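Local structure of glycinin A3B4 subunit (Glycine max, 2D5F) at residues 212-215 against 220-223; 130-135 against 244-249; 368-373 against 378-383. The protein is an 11S globulin of soybean seeds, a bicupin storage protein that assembles into hexamers and probably serves as a nitrogen and carbon reserve for the seedling. One frame throughout, in Å; residues are numbered along the deposited sequence.

Interaction 1 (212-215 against 220-223)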
ATOM      1  N   PHE B 212     -35.734  15.415  24.357  1.00 26.78           N
ATOM      2  CA  PHE B 212     -34.381  15.599  23.846  1.00 30.89           C
ATOM      3  C   PHE B 212     -34.309  15.327  22.348  1.00 27.33           C
ATOM      4  O   PHE B 212     -33.580  16.009  21.625  1.00 30.99           O
ATOM      5  CB  PHE B 212     -33.391  14.701  24.591  1.00 25.35           C
ATOM      6  CG  PHE B 212     -31.958  14.942  24.205  1.00 32.59           C
ATOM      7  CD1 PHE B 212     -31.334  14.144  23.253  1.00 33.40           C
ATOM      8  CD2 PHE B 212     -31.244  15.993  24.769  1.00 31.62           C
ATOM      9  CE1 PHE B 212     -30.015  14.390  22.867  1.00 26.65           C
ATOM     10  CE2 PHE B 212     -29.925  16.248  24.389  1.00 34.29           C
ATOM     11  CZ  PHE B 212     -29.313  15.442  23.434  1.00 31.28           C
ATOM     12  N   LEU B 213     -35.060  14.335  21.879  1.00 23.02           N
ATOM     13  CA  LEU B 213     -35.059  14.037  20.455  1.00 28.44           C
ATOM     14  C   LEU B 213     -35.689  15.224  19.746  1.00 35.18           C
ATOM     15  O   LEU B 213     -35.241  15.628  18.670  1.00 35.34           O
ATOM     16  CB  LEU B 213     -35.855  12.762  20.154  1.00 22.74           C
ATOM     17  CG  LEU B 213     -35.226  11.445  20.636  1.00 35.98           C
ATOM     18  CD1 LEU B 213     -36.060  10.267  20.148  1.00 23.95           C
ATOM     19  CD2 LEU B 213     -33.789  11.328  20.112  1.00 28.84           C
ATOM     20  N   ALA B 214     -36.724  15.789  20.362  1.00 32.26           N
ATOM     21  CA  ALA B 214     -37.416  16.937  19.791  1.00 32.24           C
ATOM     22  C   ALA B 214     -36.432  18.083  19.574  1.00 33.01           C
ATOM     23  O   ALA B 214     -36.413  18.697  18.506  1.00 36.56           O
ATOM     24  CB  ALA B 214     -38.559  17.378  20.712  1.00 29.12           C
ATOM     25  N   GLN B 215     -35.607  18.361  20.582  1.00 26.11           N
ATOM     26  CA  GLN B 215     -34.619  19.430  20.476  1.00 29.65           C
ATOM     27  C   GLN B 215     -33.486  19.054  19.520  1.00 31.02           C
ATOM     28  O   GLN B 215     -33.088  19.852  18.673  1.00 32.63           O
ATOM     29  CB  GLN B 215     -34.021  19.756  21.850  1.00 32.82           C
ATOM     30  CG  GLN B 215     -35.027  20.192  22.899  1.00 37.85           C
ATOM     31  CD  GLN B 215     -34.355  20.740  24.137  1.00 49.15           C
ATOM     32  OE1 GLN B 215     -34.135  21.946  24.260  1.00 54.34           O
ATOM     33  NE2 GLN B 215     -34.002  19.852  25.058  1.00 52.37           N
ATOM     34  N   ASN B 220     -41.117  18.603  16.542  1.00 39.71           N
ATOM     35  CA  ASN B 220     -42.080  18.697  17.635  1.00 44.48           C
ATOM     36  C   ASN B 220     -42.040  17.397  18.436  1.00 44.00           C
ATOM     37  O   ASN B 220     -41.579  16.372  17.931  1.00 47.56           O
ATOM     38  CB  ASN B 220     -43.490  18.937  17.089  1.00 46.66           C
ATOM     39  CG  ASN B 220     -43.846  17.990  15.967  1.00 50.83           C
ATOM     40  OD1 ASN B 220     -43.293  18.076  14.867  1.00 48.85           O
ATOM     41  ND2 ASN B 220     -44.766  17.069  16.239  1.00 50.09           N
ATOM     42  N   GLU B 221     -42.518  17.433  19.677  1.00 45.31           N
ATOM     43  CA  GLU B 221     -42.502  16.243  20.526  1.00 45.70           C
ATOM     44  C   GLU B 221     -43.406  15.123  20.034  1.00 42.99           C
ATOM     45  O   GLU B 221     -43.236  13.969  20.422  1.00 47.27           O
ATOM     46  CB  GLU B 221     -42.858  16.610  21.967  1.00 41.46           C
ATOM     47  CG  GLU B 221     -41.881  17.595  22.580  1.00 42.59           C
ATOM     48  CD  GLU B 221     -41.813  17.496  24.086  1.00 51.67           C
ATOM     49  OE1 GLU B 221     -41.076  18.298  24.696  1.00 56.34           O
ATOM     50  OE2 GLU B 221     -42.487  16.614  24.663  1.00 58.36           O
ATOM     51  N   ASP B 222     -44.368  15.458  19.183  1.00 46.83           N
ATOM     52  CA  ASP B 222     -45.256  14.441  18.637  1.00 48.45           C
ATOM     53  C   ASP B 222     -44.434  13.562  17.699  1.00 45.97           C
ATOM     54  O   ASP B 222     -44.472  12.333  17.786  1.00 39.99           O
ATOM     55  CB  ASP B 222     -46.403  15.078  17.854  1.00 56.73           C
ATOM     56  CG  ASP B 222     -47.216  14.052  17.086  1.00 68.96           C
ATOM     57  OD1 ASP B 222     -47.925  13.247  17.733  1.00 73.82           O
ATOM     58  OD2 ASP B 222     -47.136  14.042  15.835  1.00 68.08           O
ATOM     59  N   THR B 223     -43.695  14.208  16.801  1.00 43.56           N
ATOM     60  CA  THR B 223     -42.847  13.499  15.849  1.00 40.37           C
ATOM     61  C   THR B 223     -41.774  12.726  16.616  1.00 34.65           C
ATOM     62  O   THR B 223     -41.516  11.558  16.333  1.00 37.70           O
ATOM     63  CB  THR B 223     -42.157  14.480  14.876  1.00 36.79           C
ATOM     64  OG1 THR B 223     -43.150  15.178  14.116  1.00 44.04           O
ATOM     65  CG2 THR B 223     -41.229  13.736  13.920  1.00 39.56           C
TER
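Ala214 meets Glu221 through carbon atoms alone, and this apolar touch carries most of the contact. Ala214 CB lies 3.8 Å from Glu221 CG, alongside the second methylene of the long acidic side chain. The same methyl group also looks onto the start of the second helix, with Ala214 CB 4.2 Å from Asn220 C and 4.1 Å from Glu221 N. A small residue is what permits so close an approach: Ala214 CA and Glu221 CA are 5.2 Å apart, and only about 93 Å² is buried between the two segments. The packing continues one turn on, where Ala214 and Leu213 both touch Ala224.

The polar component lies at the far end of Glu221. With CG anti to its own carbonyl carbon (chi1 -61°) and the chain extended beyond it, the side chain offers CG to the methyl and carries the carboxylate onward, where OE2 forms a salt bridge with Lys210. Since Lys210 and Ala214 belong to the same helix, 210-216, the acidic side chain reaches the first helix by two means, a carbon touch and an ion pair one turn earlier.

Asn220 occupies the N-cap position of the second helix, immediately before its first turn. Outward, the pair packs against another subunit, with Phe212 on Arg402 and Thr223 on Leu473 of that neighbour. Two short helices joined by a brief turn, their contact centred about 38 Å from the centre of the chain and docked on an adjacent subunit, are characteristic of the extended helical arm of the 7S and 11S seed globulins.

Interaction 2 (130-135 against 244-249). With CO3 (carbonate ion), chain E.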
ATOM      1  N   PRO B 130     -25.637   1.794   8.596  1.00 18.00           N
ATOM      2  CA  PRO B 130     -27.062   1.438   8.627  1.00 19.81           C
ATOM      3  C   PRO B 130     -27.527   0.912   7.271  1.00 20.24           C
ATOM      4  O   PRO B 130     -27.077   1.385   6.228  1.00 19.67           O
ATOM      5  CB  PRO B 130     -27.754   2.762   8.954  1.00 17.71           C
ATOM      6  CG  PRO B 130     -26.668   3.604   9.585  1.00 21.69           C
ATOM      7  CD  PRO B 130     -25.458   3.245   8.774  1.00 17.16           C
ATOM      8  N   TYR B 131     -28.426  -0.066   7.285  1.00 14.87           N
ATOM      9  CA  TYR B 131     -28.964  -0.594   6.039  1.00 21.38           C
ATOM     10  C   TYR B 131     -30.387  -1.085   6.265  1.00 21.55           C
ATOM     11  O   TYR B 131     -30.754  -1.458   7.385  1.00 21.37           O
ATOM     12  CB  TYR B 131     -28.121  -1.757   5.505  1.00 21.72           C
ATOM     13  CG  TYR B 131     -28.437  -3.087   6.150  1.00 27.46           C
ATOM     14  CD1 TYR B 131     -27.978  -3.390   7.431  1.00 18.61           C
ATOM     15  CD2 TYR B 131     -29.226  -4.036   5.489  1.00 25.33           C
ATOM     16  CE1 TYR B 131     -28.293  -4.603   8.040  1.00 26.36           C
ATOM     17  CE2 TYR B 131     -29.550  -5.257   6.096  1.00 24.51           C
ATOM     18  CZ  TYR B 131     -29.078  -5.529   7.366  1.00 22.48           C
ATOM     19  OH  TYR B 131     -29.371  -6.729   7.963  1.00 26.51           O
ATOM     20  N   TRP B 132     -31.176  -1.067   5.190  1.00 22.30           N
ATOM     21  CA  TRP B 132     -32.559  -1.536   5.204  1.00 23.11           C
ATOM     22  C   TRP B 132     -32.791  -2.274   3.890  1.00 22.34           C
ATOM     23  O   TRP B 132     -32.126  -1.997   2.890  1.00 22.14           O
ATOM     24  CB  TRP B 132     -33.548  -0.369   5.319  1.00 21.16           C
ATOM     25  CG  TRP B 132     -33.417   0.666   4.238  1.00 22.65           C
ATOM     26  CD1 TRP B 132     -32.660   1.804   4.280  1.00 19.06           C
ATOM     27  CD2 TRP B 132     -34.011   0.628   2.936  1.00 26.36           C
ATOM     28  NE1 TRP B 132     -32.740   2.473   3.082  1.00 21.70           N
ATOM     29  CE2 TRP B 132     -33.559   1.773   2.237  1.00 24.46           C
ATOM     30  CE3 TRP B 132     -34.876  -0.264   2.286  1.00 25.96           C
ATOM     31  CZ2 TRP B 132     -33.947   2.054   0.918  1.00 26.26           C
ATOM     32  CZ3 TRP B 132     -35.263   0.016   0.969  1.00 26.99           C
ATOM     33  CH2 TRP B 132     -34.793   1.164   0.302  1.00 19.51           C
ATOM     34  N   THR B 133     -33.716  -3.227   3.895  1.00 23.10           N
ATOM     35  CA  THR B 133     -34.020  -3.989   2.686  1.00 23.77           C
ATOM     36  C   THR B 133     -35.529  -4.099   2.496  1.00 26.24           C
ATOM     37  O   THR B 133     -36.291  -4.038   3.461  1.00 23.16           O
ATOM     38  CB  THR B 133     -33.425  -5.403   2.746  1.00 23.74           C
ATOM     39  OG1 THR B 133     -34.008  -6.116   3.840  1.00 23.65           O
ATOM     40  CG2 THR B 133     -31.904  -5.340   2.932  1.00 25.66           C
ATOM     41  N   TYR B 134     -35.949  -4.272   1.249  1.00 24.90           N
ATOM     42  CA  TYR B 134     -37.363  -4.360   0.923  1.00 26.33           C
ATOM     43  C   TYR B 134     -37.594  -5.364  -0.198  1.00 27.84           C
ATOM     44  O   TYR B 134     -36.832  -5.416  -1.163  1.00 25.49           O
ATOM     45  CB  TYR B 134     -37.870  -2.982   0.489  1.00 22.98           C
ATOM     46  CG  TYR B 134     -39.279  -2.977  -0.049  1.00 23.62           C
ATOM     47  CD1 TYR B 134     -40.368  -3.150   0.802  1.00 28.58           C
ATOM     48  CD2 TYR B 134     -39.526  -2.807  -1.412  1.00 27.88           C
ATOM     49  CE1 TYR B 134     -41.667  -3.155   0.315  1.00 37.60           C
ATOM     50  CE2 TYR B 134     -40.828  -2.810  -1.912  1.00 36.36           C
ATOM     51  CZ  TYR B 134     -41.892  -2.987  -1.041  1.00 37.67           C
ATOM     52  OH  TYR B 134     -43.182  -3.009  -1.515  1.00 41.47           O
ATOM     53  N   ASN B 135     -38.650  -6.157  -0.056  1.00 24.60           N
ATOM     54  CA  ASN B 135     -39.014  -7.162  -1.044  1.00 25.85           C
ATOM     55  C   ASN B 135     -39.795  -6.458  -2.148  1.00 27.16           C
ATOM     56  O   ASN B 135     -40.854  -5.886  -1.896  1.00 29.19           O
ATOM     57  CB  ASN B 135     -39.878  -8.236  -0.381  1.00 22.57           C
ATOM     58  CG  ASN B 135     -40.168  -9.402  -1.293  1.00 21.83           C
ATOM     59  OD1 ASN B 135     -40.660 -10.441  -0.842  1.00 30.15           O
ATOM     60  ND2 ASN B 135     -39.870  -9.246  -2.580  1.00 21.42           N
ATOM     61  N   LEU B 244     -44.037  -0.187  -1.258  1.00 33.94           N
ATOM     62  CA  LEU B 244     -43.140   0.935  -0.994  1.00 36.38           C
ATOM     63  C   LEU B 244     -42.708   1.638  -2.280  1.00 33.21           C
ATOM     64  O   LEU B 244     -42.525   1.001  -3.318  1.00 29.39           O
ATOM     65  CB  LEU B 244     -41.892   0.442  -0.252  1.00 34.08           C
ATOM     66  CG  LEU B 244     -40.827   1.466   0.154  1.00 31.72           C
ATOM     67  CD1 LEU B 244     -41.240   2.165   1.452  1.00 22.73           C
ATOM     68  CD2 LEU B 244     -39.493   0.747   0.343  1.00 28.30           C
ATOM     69  N   SER B 245     -42.539   2.953  -2.197  1.00 30.70           N
ATOM     70  CA  SER B 245     -42.096   3.748  -3.338  1.00 33.55           C
ATOM     71  C   SER B 245     -40.859   4.553  -2.952  1.00 31.92           C
ATOM     72  O   SER B 245     -40.871   5.284  -1.957  1.00 31.32           O
ATOM     73  CB  SER B 245     -43.192   4.721  -3.790  1.00 33.78           C
ATOM     74  OG  SER B 245     -44.356   4.027  -4.201  1.00 49.74           O
ATOM     75  N   VAL B 246     -39.796   4.410  -3.737  1.00 29.77           N
ATOM     76  CA  VAL B 246     -38.556   5.143  -3.507  1.00 27.53           C
ATOM     77  C   VAL B 246     -38.064   5.611  -4.865  1.00 27.78           C
ATOM     78  O   VAL B 246     -38.520   5.121  -5.893  1.00 28.88           O
ATOM     79  CB  VAL B 246     -37.444   4.258  -2.874  1.00 28.22           C
ATOM     80  CG1 VAL B 246     -37.942   3.615  -1.588  1.00 30.23           C
ATOM     81  CG2 VAL B 246     -36.991   3.197  -3.871  1.00 27.38           C
ATOM     82  N   ILE B 247     -37.134   6.554  -4.873  1.00 24.24           N
ATOM     83  CA  ILE B 247     -36.596   7.050  -6.130  1.00 29.26           C
ATOM     84  C   ILE B 247     -35.653   6.000  -6.701  1.00 34.15           C
ATOM     85  O   ILE B 247     -34.733   5.548  -6.013  1.00 31.49           O
ATOM     86  CB  ILE B 247     -35.819   8.357  -5.920  1.00 29.27           C
ATOM     87  CG1 ILE B 247     -36.714   9.384  -5.217  1.00 30.18           C
ATOM     88  CG2 ILE B 247     -35.355   8.907  -7.257  1.00 27.84           C
ATOM     89  CD1 ILE B 247     -35.976  10.616  -4.746  1.00 29.47           C
ATOM     90  N   SER B 248     -35.890   5.598  -7.948  1.00 27.53           N
ATOM     91  CA  SER B 248     -35.040   4.608  -8.604  1.00 31.77           C
ATOM     92  C   SER B 248     -35.404   4.456 -10.075  1.00 33.91           C
ATOM     93  O   SER B 248     -36.582   4.453 -10.435  1.00 37.21           O
ATOM     94  CB  SER B 248     -35.153   3.251  -7.905  1.00 38.87           C
ATOM     95  OG  SER B 248     -34.214   2.327  -8.435  1.00 39.72           O
ATOM     96  N   PRO B 249     -34.390   4.340 -10.952  1.00 31.95           N
ATOM     97  CA  PRO B 249     -34.616   4.188 -12.395  1.00 35.36           C
ATOM     98  C   PRO B 249     -35.411   2.923 -12.699  1.00 39.43           C
ATOM     99  O   PRO B 249     -36.113   2.834 -13.701  1.00 43.32           O
ATOM    100  CB  PRO B 249     -33.199   4.125 -12.961  1.00 30.47           C
ATOM    101  CG  PRO B 249     -32.410   4.964 -11.989  1.00 33.78           C
ATOM    102  CD  PRO B 249     -32.952   4.495 -10.662  1.00 31.27           C
TER
HETATM  103  C   CO3 E 502     -31.742  -8.568   5.253  1.00 28.82           C
HETATM  104  O1  CO3 E 502     -32.674  -7.705   5.312  1.00 27.71           O
HETATM  105  O2  CO3 E 502     -30.795  -8.524   6.113  1.00 45.26           O
HETATM  106  O3  CO3 E 502     -31.764  -9.470   4.332  1.00 50.58           O
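Leu244 fills the apolar centre, lying along the ring of Tyr134 and reaching the indole of Trp132. Its CB sits over one face of the Tyr134 ring, 3.7 Å from the centroid and only 18° off the ring normal, a CH-pi contact; it is displaced toward the phenol end, with Leu244 CB 3.5 Å from Tyr134 CZ. With Tyr134 CG anti to the backbone N (chi1 172°), the ring swings out beside Leu244 and the two side chains run antiparallel, so that Leu244 CD2 ends up near the root of the ring, 3.8 Å from Tyr134 CG. That methyl is shared, for Leu244 CD2 also lies 4.3 Å from Trp132 CZ3. Val246 adds a looser touch, its CG1 4.4 Å from Trp132 CH2, and both aliphatic groups approach the indole obliquely.

Strand 131-135 belongs to the first cupin barrel, hydrogen-bonded between strands 56-62 and 75-80. Alternation along it sends Trp132 and Tyr134 toward segment 244-249, and Tyr131 and Thr133 to the opposite side of the strand. The segment itself has no regular secondary structure. Pro463 of a neighbouring subunit packs on both Trp132 and Val246, and Glu465 of that subunit accepts a bond from Ser245 N.

At the polar rim of the packed side, Leu244 N donates to Tyr134 OH (3.0 Å, 164° at the hydrogen), a nearly straight bond that fixes the phenol tip above the start of the segment. On the strand's other side Tyr131 OH donates to carbonate O2 over 2.9 Å, with that oxygen near the plane of the ring at its edge. Thr133 OG1 donates to carbonate O1 across 2.5 Å, a doubtfully short length, while Arg50 and His58 complete the grip on the ion, which probably came from the crystallisation liquor.

Interaction 3 (368-373 against 378-383)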
ATOM      1  N   SER B 368     -14.693 -13.532   2.110  1.00 18.49           N
ATOM      2  CA  SER B 368     -14.799 -13.951   0.720  1.00 16.44           C
ATOM      3  C   SER B 368     -15.741 -15.143   0.695  1.00 14.00           C
ATOM      4  O   SER B 368     -16.216 -15.593   1.737  1.00 13.92           O
ATOM      5  CB  SER B 368     -13.431 -14.324   0.139  1.00 17.54           C
ATOM      6  OG  SER B 368     -12.800 -15.325   0.899  1.00 23.86           O
ATOM      7  N   ALA B 369     -16.023 -15.657  -0.492  1.00 19.54           N
ATOM      8  CA  ALA B 369     -16.923 -16.793  -0.593  1.00 22.72           C
ATOM      9  C   ALA B 369     -16.785 -17.532  -1.905  1.00 19.52           C
ATOM     10  O   ALA B 369     -16.132 -17.064  -2.834  1.00 16.06           O
ATOM     11  CB  ALA B 369     -18.369 -16.323  -0.426  1.00 18.30           C
ATOM     12  N   GLN B 370     -17.398 -18.708  -1.952  1.00 20.40           N
ATOM     13  CA  GLN B 370     -17.419 -19.510  -3.160  1.00 17.72           C
ATOM     14  C   GLN B 370     -18.820 -20.086  -3.285  1.00 22.48           C
ATOM     15  O   GLN B 370     -19.526 -20.255  -2.289  1.00 17.07           O
ATOM     16  CB  GLN B 370     -16.394 -20.647  -3.097  1.00 18.67           C
ATOM     17  CG  GLN B 370     -14.953 -20.177  -3.253  1.00 27.73           C
ATOM     18  CD  GLN B 370     -13.971 -21.324  -3.352  1.00 28.68           C
ATOM     19  OE1 GLN B 370     -13.971 -22.219  -2.518  1.00 30.64           O
ATOM     20  NE2 GLN B 370     -13.121 -21.298  -4.379  1.00 30.10           N
ATOM     21  N   TYR B 371     -19.241 -20.329  -4.519  1.00 14.77           N
ATOM     22  CA  TYR B 371     -20.534 -20.946  -4.748  1.00 20.67           C
ATOM     23  C   TYR B 371     -20.182 -22.202  -5.514  1.00 19.59           C
ATOM     24  O   TYR B 371     -19.503 -22.143  -6.544  1.00 22.43           O
ATOM     25  CB  TYR B 371     -21.461 -20.065  -5.575  1.00 17.97           C
ATOM     26  CG  TYR B 371     -22.879 -20.579  -5.539  1.00 23.43           C
ATOM     27  CD1 TYR B 371     -23.434 -21.259  -6.628  1.00 29.03           C
ATOM     28  CD2 TYR B 371     -23.647 -20.442  -4.390  1.00 27.20           C
ATOM     29  CE1 TYR B 371     -24.728 -21.794  -6.560  1.00 19.18           C
ATOM     30  CE2 TYR B 371     -24.931 -20.970  -4.312  1.00 28.92           C
ATOM     31  CZ  TYR B 371     -25.464 -21.643  -5.393  1.00 25.66           C
ATOM     32  OH  TYR B 371     -26.728 -22.178  -5.283  1.00 31.92           O
ATOM     33  N   VAL B 372     -20.607 -23.339  -4.986  1.00 19.28           N
ATOM     34  CA  VAL B 372     -20.296 -24.613  -5.601  1.00 18.82           C
ATOM     35  C   VAL B 372     -21.544 -25.367  -6.040  1.00 24.76           C
ATOM     36  O   VAL B 372     -22.527 -25.453  -5.298  1.00 21.05           O
ATOM     37  CB  VAL B 372     -19.502 -25.501  -4.614  1.00 22.05           C
ATOM     38  CG1 VAL B 372     -19.186 -26.844  -5.249  1.00 18.98           C
ATOM     39  CG2 VAL B 372     -18.203 -24.787  -4.199  1.00 23.02           C
ATOM     40  N   VAL B 373     -21.493 -25.901  -7.256  1.00 24.02           N
ATOM     41  CA  VAL B 373     -22.596 -26.692  -7.787  1.00 23.52           C
ATOM     42  C   VAL B 373     -22.029 -28.032  -8.234  1.00 22.92           C
ATOM     43  O   VAL B 373     -21.175 -28.087  -9.118  1.00 20.87           O
ATOM     44  CB  VAL B 373     -23.267 -26.019  -8.999  1.00 24.59           C
ATOM     45  CG1 VAL B 373     -24.357 -26.930  -9.555  1.00 31.48           C
ATOM     46  CG2 VAL B 373     -23.859 -24.677  -8.592  1.00 23.16           C
ATOM     47  N   GLY B 378     -21.141 -35.874  -8.742  1.00 26.47           N
ATOM     48  CA  GLY B 378     -20.002 -35.000  -8.965  1.00 25.50           C
ATOM     49  C   GLY B 378     -19.175 -34.862  -7.704  1.00 23.46           C
ATOM     50  O   GLY B 378     -19.717 -34.695  -6.609  1.00 24.33           O
ATOM     51  N   ILE B 379     -17.859 -34.918  -7.851  1.00 27.77           N
ATOM     52  CA  ILE B 379     -16.973 -34.822  -6.700  1.00 25.02           C
ATOM     53  C   ILE B 379     -16.051 -33.606  -6.671  1.00 26.68           C
ATOM     54  O   ILE B 379     -15.468 -33.222  -7.686  1.00 23.37           O
ATOM     55  CB  ILE B 379     -16.072 -36.070  -6.596  1.00 28.09           C
ATOM     56  CG1 ILE B 379     -16.915 -37.313  -6.301  1.00 27.74           C
ATOM     57  CG2 ILE B 379     -15.016 -35.863  -5.514  1.00 26.72           C
ATOM     58  CD1 ILE B 379     -16.110 -38.597  -6.267  1.00 21.90           C
ATOM     59  N   TYR B 380     -15.940 -33.003  -5.491  1.00 29.88           N
ATOM     60  CA  TYR B 380     -15.032 -31.882  -5.270  1.00 24.50           C
ATOM     61  C   TYR B 380     -13.966 -32.588  -4.422  1.00 22.27           C
ATOM     62  O   TYR B 380     -14.113 -32.718  -3.203  1.00 18.65           O
ATOM     63  CB  TYR B 380     -15.714 -30.776  -4.459  1.00 24.42           C
ATOM     64  CG  TYR B 380     -14.923 -29.483  -4.365  1.00 20.42           C
ATOM     65  CD1 TYR B 380     -13.541 -29.460  -4.577  1.00 19.73           C
ATOM     66  CD2 TYR B 380     -15.554 -28.287  -4.015  1.00 18.87           C
ATOM     67  CE1 TYR B 380     -12.809 -28.277  -4.441  1.00 19.85           C
ATOM     68  CE2 TYR B 380     -14.838 -27.113  -3.872  1.00 17.51           C
ATOM     69  CZ  TYR B 380     -13.465 -27.111  -4.085  1.00 27.24           C
ATOM     70  OH  TYR B 380     -12.757 -25.938  -3.938  1.00 23.01           O
ATOM     71  N   SER B 381     -12.918 -33.070  -5.083  1.00 22.16           N
ATOM     72  CA  SER B 381     -11.853 -33.820  -4.416  1.00 24.31           C
ATOM     73  C   SER B 381     -11.260 -33.161  -3.172  1.00 25.44           C
ATOM     74  O   SER B 381     -11.353 -31.947  -2.992  1.00 22.75           O
ATOM     75  CB  SER B 381     -10.744 -34.150  -5.421  1.00 21.21           C
ATOM     76  OG  SER B 381     -10.287 -32.995  -6.091  1.00 24.23           O
ATOM     77  N   PRO B 382     -10.645 -33.969  -2.287  1.00 24.75           N
ATOM     78  CA  PRO B 382     -10.032 -33.480  -1.050  1.00 22.78           C
ATOM     79  C   PRO B 382      -9.214 -32.206  -1.242  1.00 24.45           C
ATOM     80  O   PRO B 382      -8.258 -32.168  -2.019  1.00 21.27           O
ATOM     81  CB  PRO B 382      -9.186 -34.667  -0.598  1.00 26.89           C
ATOM     82  CG  PRO B 382     -10.035 -35.827  -1.015  1.00 23.25           C
ATOM     83  CD  PRO B 382     -10.464 -35.428  -2.411  1.00 23.46           C
ATOM     84  N   HIS B 383      -9.612 -31.163  -0.521  1.00 26.28           N
ATOM     85  CA  HIS B 383      -8.951 -29.869  -0.578  1.00 17.34           C
ATOM     86  C   HIS B 383      -9.038 -29.228   0.801  1.00 19.44           C
ATOM     87  O   HIS B 383      -9.783 -29.700   1.661  1.00 24.87           O
ATOM     88  CB  HIS B 383      -9.649 -28.965  -1.605  1.00 13.29           C
ATOM     89  CG  HIS B 383     -11.107 -28.742  -1.329  1.00 21.53           C
ATOM     90  ND1 HIS B 383     -12.069 -29.700  -1.572  1.00 18.06           N
ATOM     91  CD2 HIS B 383     -11.768 -27.664  -0.839  1.00 21.54           C
ATOM     92  CE1 HIS B 383     -13.258 -29.222  -1.246  1.00 19.18           C
ATOM     93  NE2 HIS B 383     -13.103 -27.989  -0.798  1.00 16.75           N
TER
HETATM   94  O   HOH W   1     -13.073 -24.441  -1.919  1.00 40.36           O
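Tyr380 points its ring at the side chains of Val372 and Gln370, which stand on the same side of strand 368-374. Val372 crosses the tyrosine at about a right angle and touches it with both methyls: Val372 CG1 is 4.1 Å from Tyr380 CD2, and Val372 CG2 is 4.1 Å from Tyr380 CE2. The two methyls thus meet adjacent ring atoms obliquely. Tyr380 CG stands anti to the backbone N (chi1 -171°), which directs the ring toward strand 368-374; ring and valine side chain together bridge the 9.0 Å between Val372 CA and Tyr380 CA.

Gln370 also runs crosswise to Tyr380, its amide plane turned 58° from the ring. Its OE1 stays 4.2 Å from Tyr380 OH, and a water lies between them. That water donates to Gln370 OE1 and also bonds Tyr380 OH; both distances are unusually short, so the fine geometry of the bridge is doubtful.

Within its own segment, the His383 imidazole lies over one face of the Tyr380 ring, with His383 CE1 3.2 Å above the ring plane, over its centre. Its ND1 donates to Ser381 O (2.8 Å, 162°), a bond that fixes the imidazole's rotation. The two strands belong to different sheets of the second cupin barrel, and the chain corners at Pro382, so these side chains fill the space between the sheets.

Gln370 is held by partners at both ends of its amide, OE1 by Lys445 and NE2 by Thr353. Between the sheets, then, direct contact is by carbon, whereas the polar ends appear to be linked by a single water; Lys445 would help polarise the Gln370 carbonyl, and a magnesium ion about 4 Å from the Tyr380 side chain may influence the electrostatics of the phenol.

From the N terminus, the chain first reaches 130-135, a strand of the first cupin barrel, whose partner 244-249 comes only after 108 residues. Within that long excursion lies interaction 1, a short loop of four residues between two helices of the arm, closed before the chain returns to complete interaction 2. Interaction 3 follows in series, closing another four-residue loop between two sheets of the second cupin barrel; no loops cross. The centres of interactions 1 and 2 are about 26 Å apart, on the same side of the chain's centre, and both touch the same neighbouring subunit. Interaction 3 lies opposite, its centre about 34 Å from that of interaction 2 and about 54 Å from that of interaction 1.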